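Local coordinates for protein ribulose-1,5-bisphosphate carboxylase/oxygenase large subunit (PDB 3QFW) that is a Rubisco-like protein that probably binds magnesium and is assigned, without certainty, the ribulose-bisphosphate carboxylase reaction, at residues A78-L83 / R274-D279; H107-F112 / G309-C314; G114-L119 / A241-A246. All coordinates share one frame; numbering follows the deposited sequence.

Interaction 1 of 3, residues A78-L83 / R274-D279; sequences AEPGQL and RLFGAD
F276 and P80 bring a helix of the Rubisco-type (beta/alpha) barrel against the first turn of helix 80-88, in a fully buried junction built on a CH-pi contact. P80 CB stands 3.8 Å from the centroid of the F276 ring, 18° off the ring normal, so the proline methylene sits over a face. It is 3.6 Å above the ring plane, offset toward the CE1-CZ side, where its nearest ring atoms lie. L83, one turn further along, takes a different side: its CD2 is 4.4 Å from F276 CZ and lies near the ring plane, at the edge. With CG anti to its own carbonyl carbon (chi1 -66°), F276 sends the ring out to helix 80-88. An alanine here would remove the ring and would probably open a gap between the two helices, with P80 CB losing its aromatic face. F112 adds an edge-to-face ring contact to F276. Beyond the ring, G277 ends the barrel helix in a Schellman motif, its positive phi suiting glycine. Helix 80-88 is capped at its start by E79, whose OE1 accepts from Q82 N at 3.0 Å, the donor arriving from above the carboxylate plane.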
loop_
_atom_site.group_PDB
_atom_site.type_symbol
_atom_site.label_atom_id
_atom_site.label_comp_id
_atom_site.label_asym_id
_atom_site.label_seq_id
_atom_site.Cartn_x
_atom_site.Cartn_y
_atom_site.Cartn_z
ATOM N N ALA B 78 -6.977 13.511 10.807
ATOM C CA ALA B 78 -7.722 12.253 10.743
ATOM C C ALA B 78 -8.032 11.901 9.291
ATOM O O ALA B 78 -9.181 11.972 8.837
ATOM C CB ALA B 78 -9.003 12.325 11.585
ATOM N N GLU B 79 -6.979 11.506 8.582
ATOM C CA GLU B 79 -7.010 11.228 7.149
ATOM C C GLU B 79 -6.143 9.977 6.954
ATOM O O GLU B 79 -4.932 10.033 7.143
ATOM C CB GLU B 79 -6.423 12.438 6.416
ATOM C CG GLU B 79 -6.806 12.553 4.955
ATOM C CD GLU B 79 -6.226 11.435 4.123
ATOM O OE1 GLU B 79 -4.989 11.429 3.922
ATOM O OE2 GLU B 79 -7.007 10.560 3.688
ATOM N N PRO B 80 -6.772 8.834 6.629
ATOM C CA PRO B 80 -6.119 7.523 6.781
ATOM C C PRO B 80 -4.745 7.453 6.124
ATOM O O PRO B 80 -3.769 7.068 6.770
ATOM C CB PRO B 80 -7.100 6.563 6.104
ATOM C CG PRO B 80 -8.420 7.218 6.261
ATOM C CD PRO B 80 -8.149 8.699 6.127
ATOM N N GLY B 81 -4.675 7.833 4.856
ATOM C CA GLY B 81 -3.412 7.840 4.131
ATOM C C GLY B 81 -2.340 8.682 4.806
ATOM O O GLY B 81 -1.210 8.231 5.000
ATOM N N GLN B 82 -2.693 9.909 5.168
ATOM C CA GLN B 82 -1.748 10.823 5.808
ATOM C C GLN B 82 -1.306 10.337 7.178
ATOM O O GLN B 82 -0.152 10.523 7.572
ATOM C CB GLN B 82 -2.333 12.232 5.904
ATOM C CG GLN B 82 -1.421 13.255 6.590
ATOM C CD GLN B 82 -0.101 13.507 5.854
ATOM O OE1 GLN B 82 0.109 13.038 4.734
ATOM N NE2 GLN B 82 0.797 14.244 6.498
ATOM N N LEU B 83 -2.233 9.713 7.900
ATOM C CA LEU B 83 -1.930 9.137 9.200
ATOM C C LEU B 83 -0.902 8.028 9.024
ATOM O O LEU B 83 0.105 7.994 9.721
ATOM C CB LEU B 83 -3.200 8.613 9.880
ATOM C CG LEU B 83 -2.947 7.908 11.219
ATOM C CD1 LEU B 83 -2.232 8.847 12.183
ATOM C CD2 LEU B 83 -4.256 7.375 11.835
ATOM N N ARG B 274 -10.125 -1.915 11.605
ATOM C CA ARG B 274 -11.321 -1.655 12.419
ATOM C C ARG B 274 -11.619 -0.151 12.542
ATOM O O ARG B 274 -12.744 0.295 12.298
ATOM C CB ARG B 274 -11.122 -2.259 13.809
ATOM C CG ARG B 274 -12.222 -1.914 14.847
ATOM C CD ARG B 274 -11.818 -2.403 16.223
ATOM N NE ARG B 274 -12.860 -2.196 17.243
ATOM C CZ ARG B 274 -12.707 -2.530 18.516
ATOM N NH1 ARG B 274 -11.567 -3.087 18.909
ATOM N NH2 ARG B 274 -13.683 -2.307 19.394
ATOM N N LEU B 275 -10.601 0.620 12.916
ATOM C CA LEU B 275 -10.721 2.069 13.029
ATOM C C LEU B 275 -11.302 2.666 11.742
ATOM O O LEU B 275 -12.193 3.515 11.778
ATOM C CB LEU B 275 -9.333 2.687 13.299
ATOM C CG LEU B 275 -9.225 4.207 13.438
ATOM C CD1 LEU B 275 -9.872 4.674 14.736
ATOM C CD2 LEU B 275 -7.777 4.680 13.397
ATOM N N PHE B 276 -10.776 2.220 10.603
ATOM C CA PHE B 276 -11.170 2.774 9.309
ATOM C C PHE B 276 -12.524 2.279 8.791
ATOM O O PHE B 276 -13.058 2.843 7.829
ATOM C CB PHE B 276 -10.073 2.525 8.267
ATOM C CG PHE B 276 -8.793 3.257 8.564
ATOM C CD1 PHE B 276 -8.815 4.468 9.239
ATOM C CD2 PHE B 276 -7.567 2.722 8.201
ATOM C CE1 PHE B 276 -7.631 5.148 9.524
ATOM C CE2 PHE B 276 -6.388 3.390 8.483
ATOM C CZ PHE B 276 -6.424 4.603 9.151
ATOM N N GLY B 277 -13.054 1.219 9.398
ATOM C CA GLY B 277 -14.420 0.785 9.137
ATOM C C GLY B 277 -14.674 -0.677 8.820
ATOM O O GLY B 277 -15.786 -1.038 8.431
ATOM N N ALA B 278 -13.668 -1.532 8.966
ATOM C CA ALA B 278 -13.859 -2.935 8.648
ATOM C C ALA B 278 -14.778 -3.595 9.699
ATOM O O ALA B 278 -14.556 -3.455 10.895
ATOM C CB ALA B 278 -12.528 -3.649 8.580
ATOM N N ASP B 279 -15.807 -4.307 9.248
ATOM C CA ASP B 279 -16.683 -5.030 10.173
ATOM C C ASP B 279 -16.162 -6.431 10.440
ATOM O O ASP B 279 -16.395 -6.998 11.522
ATOM C CB ASP B 279 -18.107 -5.098 9.643
ATOM C CG ASP B 279 -18.692 -3.728 9.402
ATOM O OD1 ASP B 279 -18.887 -2.987 10.387
ATOM O OD2 ASP B 279 -18.961 -3.404 8.231
#

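Interaction 2 of 3, residues H107-F112 / G309-C314; sequences HYLTAF and GKLNAC
The carbonyl O of L311, the leucine that packs against L109, and the carbonyl O of N312 are both bound by the guanidinium of R274, through NH2 and NE respectively; the shorter bond is R274 NE to N312 O at 2.8 Å. R274 NH1 also reaches the carbonyls of A303 and D306. These bonds to backbone carbonyls probably hold the loop that enters strand 315-319 of the (beta/alpha) barrel, and helix 106-112 lies against that loop. No hydrogen bond joins the two segments; the evidence for the contact is apolar. L109 contributes the largest share of the buried surface. Its CG meets L311 CD1 at 3.9 Å, the two leucines crossing at a slant, while its CD2 methyl lies 3.4 Å from the backbone N of G309 and 3.6 Å from G309 CA. The absence of a side chain at G309 matters for this fit: a CB there would fall 2.7 Å from L109 CD2, a clash, and the positive phi (44°) favours glycine independently. The other methyl of L311, CD2, rests 3.6 Å from L109 O, so that one leucine touches both the side chain and the backbone of the helix. In L311, CG placed anti to the carbonyl carbon (chi1 -58°) directs the isobutyl group to L109. L275 of helix 265-276 touches both leucines and ties this otherwise surface-lying contact to the barrel. On the exposed side the bent K310 chain brings NZ toward T110, yet K310 NZ stays 4.4 Å from T110 OG1, too far for a hydrogen bond.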
loop_
_atom_site.group_PDB
_atom_site.type_symbol
_atom_site.label_atom_id
_atom_site.label_comp_id
_atom_site.label_asym_id
_atom_site.label_seq_id
_atom_site.Cartn_x
_atom_site.Cartn_y
_atom_site.Cartn_z
ATOM N N HIS B 107 -10.012 11.892 19.753
ATOM C CA HIS B 107 -10.662 12.567 18.634
ATOM C C HIS B 107 -10.446 11.839 17.295
ATOM O O HIS B 107 -11.253 11.978 16.380
ATOM C CB HIS B 107 -10.291 14.060 18.556
ATOM C CG HIS B 107 -8.991 14.343 17.868
ATOM N ND1 HIS B 107 -7.823 14.587 18.558
ATOM C CD2 HIS B 107 -8.684 14.460 16.555
ATOM C CE1 HIS B 107 -6.849 14.826 17.699
ATOM N NE2 HIS B 107 -7.344 14.753 16.476
ATOM N N TYR B 108 -9.387 11.042 17.193
ATOM C CA TYR B 108 -9.168 10.244 15.985
ATOM C C TYR B 108 -10.201 9.126 15.887
ATOM O O TYR B 108 -10.713 8.827 14.808
ATOM C CB TYR B 108 -7.770 9.632 15.960
ATOM C CG TYR B 108 -6.682 10.626 15.650
ATOM C CD1 TYR B 108 -6.060 11.322 16.671
ATOM C CD2 TYR B 108 -6.289 10.880 14.342
ATOM C CE1 TYR B 108 -5.078 12.238 16.410
ATOM C CE2 TYR B 108 -5.297 11.807 14.067
ATOM C CZ TYR B 108 -4.693 12.472 15.111
ATOM O OH TYR B 108 -3.713 13.398 14.885
ATOM N N LEU B 109 -10.503 8.503 17.017
ATOM C CA LEU B 109 -11.469 7.417 16.995
ATOM C C LEU B 109 -12.852 7.935 16.600
ATOM O O LEU B 109 -13.574 7.277 15.869
ATOM C CB LEU B 109 -11.501 6.685 18.334
ATOM C CG LEU B 109 -10.426 5.608 18.524
ATOM C CD1 LEU B 109 -8.991 6.169 18.434
ATOM C CD2 LEU B 109 -10.658 4.846 19.839
ATOM N N THR B 110 -13.212 9.128 17.059
ATOM C CA THR B 110 -14.547 9.649 16.770
ATOM C C THR B 110 -14.638 10.051 15.306
ATOM O O THR B 110 -15.650 9.823 14.641
ATOM C CB THR B 110 -14.915 10.852 17.661
ATOM O OG1 THR B 110 -14.690 10.522 19.035
ATOM C CG2 THR B 110 -16.378 11.217 17.478
ATOM N N ALA B 111 -13.561 10.646 14.812
ATOM C CA ALA B 111 -13.488 11.088 13.426
ATOM C C ALA B 111 -13.592 9.914 12.457
ATOM O O ALA B 111 -14.379 9.951 11.516
ATOM C CB ALA B 111 -12.213 11.860 13.192
ATOM N N PHE B 112 -12.799 8.872 12.690
ATOM C CA PHE B 112 -12.816 7.700 11.812
ATOM C C PHE B 112 -14.091 6.855 11.986
ATOM O O PHE B 112 -14.660 6.372 11.006
ATOM C CB PHE B 112 -11.548 6.843 11.995
ATOM C CG PHE B 112 -10.272 7.513 11.521
ATOM C CD1 PHE B 112 -10.153 7.978 10.214
ATOM C CD2 PHE B 112 -9.187 7.646 12.372
ATOM C CE1 PHE B 112 -8.967 8.587 9.764
ATOM C CE2 PHE B 112 -7.992 8.256 11.935
ATOM C CZ PHE B 112 -7.891 8.722 10.625
ATOM N N GLY B 309 -12.055 3.067 22.356
ATOM C CA GLY B 309 -13.011 4.156 22.492
ATOM C C GLY B 309 -14.452 3.651 22.533
ATOM O O GLY B 309 -14.753 2.631 23.157
ATOM N N LYS B 310 -15.337 4.365 21.843
ATOM C CA LYS B 310 -16.735 3.981 21.695
ATOM C C LYS B 310 -17.001 3.161 20.429
ATOM O O LYS B 310 -18.153 3.025 20.016
ATOM C CB LYS B 310 -17.609 5.238 21.665
ATOM C CG LYS B 310 -17.771 5.924 23.017
ATOM C CD LYS B 310 -18.254 7.362 22.861
ATOM C CE LYS B 310 -17.117 8.280 22.424
ATOM N NZ LYS B 310 -17.545 9.705 22.265
ATOM N N LEU B 311 -15.948 2.615 19.820
ATOM C CA LEU B 311 -16.070 1.953 18.520
ATOM C C LEU B 311 -16.556 0.505 18.571
ATOM O O LEU B 311 -16.144 -0.265 19.433
ATOM C CB LEU B 311 -14.732 1.997 17.782
ATOM C CG LEU B 311 -14.212 3.422 17.578
ATOM C CD1 LEU B 311 -13.024 3.415 16.640
ATOM C CD2 LEU B 311 -15.323 4.298 17.039
ATOM N N ASN B 312 -17.401 0.134 17.615
ATOM C CA ASN B 312 -17.842 -1.257 17.499
ATOM C C ASN B 312 -16.664 -2.210 17.318
ATOM O O ASN B 312 -15.610 -1.829 16.785
ATOM C CB ASN B 312 -18.802 -1.419 16.316
ATOM C CG ASN B 312 -20.156 -0.795 16.569
ATOM O OD1 ASN B 312 -20.618 -0.732 17.711
ATOM N ND2 ASN B 312 -20.807 -0.336 15.503
ATOM N N ALA B 313 -16.848 -3.448 17.757
ATOM C CA ALA B 313 -15.878 -4.512 17.518
ATOM C C ALA B 313 -15.925 -4.936 16.052
ATOM O O ALA B 313 -16.935 -4.745 15.379
ATOM C CB ALA B 313 -16.187 -5.717 18.432
ATOM N N CYS B 314 -14.815 -5.495 15.570
ATOM C CA CYS B 314 -14.692 -6.045 14.218
ATOM C C CYS B 314 -14.473 -7.547 14.389
ATOM O O CYS B 314 -13.691 -7.945 15.251
ATOM C CB CYS B 314 -13.476 -5.388 13.520
ATOM S SG CYS B 314 -12.877 -6.152 11.976
#

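Interaction 3 of 3, residues G114-L119 / A241-A246; sequences GPRVGL and AIVKEA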
loop_
_atom_site.group_PDB
_atom_site.type_symbol
_atom_site.label_atom_id
_atom_site.label_comp_id
_atom_site.label_asym_id
_atom_site.label_seq_id
_atom_site.Cartn_x
_atom_site.Cartn_y
_atom_site.Cartn_z
ATOM N N GLY B 114 -14.897 3.854 13.156
ATOM C CA GLY B 114 -14.870 2.408 13.266
ATOM C C GLY B 114 -15.959 1.680 12.504
ATOM O O GLY B 114 -16.584 2.238 11.603
ATOM N N PRO B 115 -16.188 0.408 12.855
ATOM C CA PRO B 115 -17.133 -0.413 12.096
ATOM C C PRO B 115 -18.548 0.123 12.201
ATOM O O PRO B 115 -19.010 0.426 13.313
ATOM C CB PRO B 115 -17.030 -1.784 12.773
ATOM C CG PRO B 115 -15.678 -1.783 13.409
ATOM C CD PRO B 115 -15.474 -0.375 13.876
ATOM N N ARG B 116 -19.227 0.251 11.062
ATOM C CA ARG B 116 -20.609 0.732 11.074
ATOM C C ARG B 116 -21.605 -0.377 11.450
ATOM O O ARG B 116 -22.698 -0.091 11.921
ATOM C CB ARG B 116 -21.005 1.361 9.728
ATOM C CG ARG B 116 -19.953 2.282 9.096
ATOM C CD ARG B 116 -19.337 3.220 10.101
ATOM N NE ARG B 116 -19.113 4.567 9.575
ATOM C CZ ARG B 116 -17.963 5.227 9.680
ATOM N NH1 ARG B 116 -16.922 4.663 10.276
ATOM N NH2 ARG B 116 -17.855 6.454 9.200
ATOM N N VAL B 117 -21.229 -1.633 11.220
ATOM C CA VAL B 117 -22.108 -2.765 11.514
ATOM C C VAL B 117 -21.548 -3.549 12.696
ATOM O O VAL B 117 -22.253 -3.831 13.672
ATOM C CB VAL B 117 -22.251 -3.708 10.300
ATOM C CG1 VAL B 117 -23.060 -4.960 10.687
ATOM C CG2 VAL B 117 -22.890 -2.983 9.124
ATOM N N GLY B 118 -20.271 -3.900 12.593
ATOM C CA GLY B 118 -19.544 -4.514 13.680
ATOM C C GLY B 118 -19.958 -5.942 14.008
ATOM O O GLY B 118 -20.818 -6.548 13.349
ATOM N N LEU B 119 -19.313 -6.484 15.033
ATOM C CA LEU B 119 -19.559 -7.849 15.473
ATOM C C LEU B 119 -21.037 -8.060 15.803
ATOM O O LEU B 119 -21.636 -9.048 15.383
ATOM C CB LEU B 119 -18.676 -8.178 16.684
ATOM C CG LEU B 119 -18.951 -9.458 17.484
ATOM C CD1 LEU B 119 -18.815 -10.698 16.612
ATOM C CD2 LEU B 119 -18.007 -9.526 18.682
ATOM N N ALA B 241 -13.376 5.921 2.538
ATOM C CA ALA B 241 -14.417 6.590 1.760
ATOM C C ALA B 241 -15.546 5.634 1.390
ATOM O O ALA B 241 -16.718 6.007 1.450
ATOM C CB ALA B 241 -13.827 7.221 0.503
ATOM N N ILE B 242 -15.194 4.411 0.994
ATOM C CA ILE B 242 -16.194 3.397 0.655
ATOM C C ILE B 242 -16.985 2.977 1.888
ATOM O O ILE B 242 -18.196 2.754 1.813
ATOM C CB ILE B 242 -15.567 2.147 -0.007
ATOM C CG1 ILE B 242 -15.279 2.420 -1.481
ATOM C CG2 ILE B 242 -16.507 0.957 0.073
ATOM C CD1 ILE B 242 -16.530 2.595 -2.335
ATOM N N VAL B 243 -16.302 2.857 3.023
ATOM C CA VAL B 243 -16.986 2.504 4.268
ATOM C C VAL B 243 -18.119 3.490 4.535
ATOM O O VAL B 243 -19.218 3.101 4.929
ATOM C CB VAL B 243 -16.007 2.491 5.463
ATOM C CG1 VAL B 243 -16.759 2.537 6.798
ATOM C CG2 VAL B 243 -15.093 1.265 5.389
ATOM N N LYS B 244 -17.848 4.770 4.305
ATOM C CA LYS B 244 -18.846 5.821 4.497
ATOM C C LYS B 244 -19.997 5.790 3.490
ATOM O O LYS B 244 -21.011 6.470 3.676
ATOM C CB LYS B 244 -18.169 7.191 4.473
ATOM C CG LYS B 244 -17.486 7.540 5.778
ATOM C CD LYS B 244 -16.530 8.693 5.594
ATOM C CE LYS B 244 -15.842 9.040 6.898
ATOM N NZ LYS B 244 -14.803 10.101 6.708
ATOM N N GLU B 245 -19.837 5.005 2.430
ATOM C CA GLU B 245 -20.858 4.885 1.392
ATOM C C GLU B 245 -21.509 3.499 1.404
ATOM O O GLU B 245 -22.453 3.222 0.652
ATOM C CB GLU B 245 -20.243 5.205 0.018
ATOM C CG GLU B 245 -19.756 6.653 -0.104
ATOM C CD GLU B 245 -18.972 6.928 -1.380
ATOM O OE1 GLU B 245 -18.323 7.997 -1.460
ATOM O OE2 GLU B 245 -19.002 6.082 -2.302
ATOM N N ALA B 246 -21.013 2.635 2.284
ATOM C CA ALA B 246 -21.436 1.237 2.335
ATOM C C ALA B 246 -22.931 1.044 2.653
ATOM O O ALA B 246 -23.552 0.097 2.176
ATOM C CB ALA B 246 -20.571 0.457 3.320
#
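The type I beta turn from V243 to A246, on the path from helix 236-243 to barrel strand 250-253, meets R116 of the connection between helices 106-112 and 118-126 through its first two residues, V243 and K244. V243 CG1 lies over one face of the R116 guanidinium, 3.9 Å above its plane and shifted toward the rim, and the same methyl is 3.9 Å from R116 CG. The R116 chain, bent at chi2 (-44°) and chi3 (-140°), crosses V243 at about a right angle. K244 meets the guanidinium obliquely, its CG 3.6 Å from R116 NH2. The two positive charges stay apart, with R116 NH2 and K244 NZ separated by 5.4 Å. Backbone carbonyls probably set the orientation of the guanidinium: NH1 donates to G114 O at 2.8 Å, with an angle of 159° at the hydrogen, the donor lying in the carbonyl plane, on a lone pair. F112 O is a second acceptor for NH1. R116 and K244 also touch a crystal neighbour, so lattice packing may influence these exposed chains. D279, next to strand 280-284, accepts from V117 N and G118 N through OD1, while I242 and E245 pack on helix 209-222.

How the interactions relate
Interaction 1 is core, interaction 2 lies at the surface, and interaction 3 is intermediate, with one buried and two exposed residues. Their chemistry follows: an aromatic face in the first, leucine against leucine and against backbone of both segments in the second, an arginine plane on a valine in the third. All three involve barrel segments leading from a helix toward a strand. Segment 274-279 is the hub, touching both other contacts through polar groups at its two ends. Interactions 2 and 3 join directly too, N312 ND2 bonding P115 O and L119 N bonding A313 O. Both draw on consecutive parts of the chain, helix 106-112 and the connection following it.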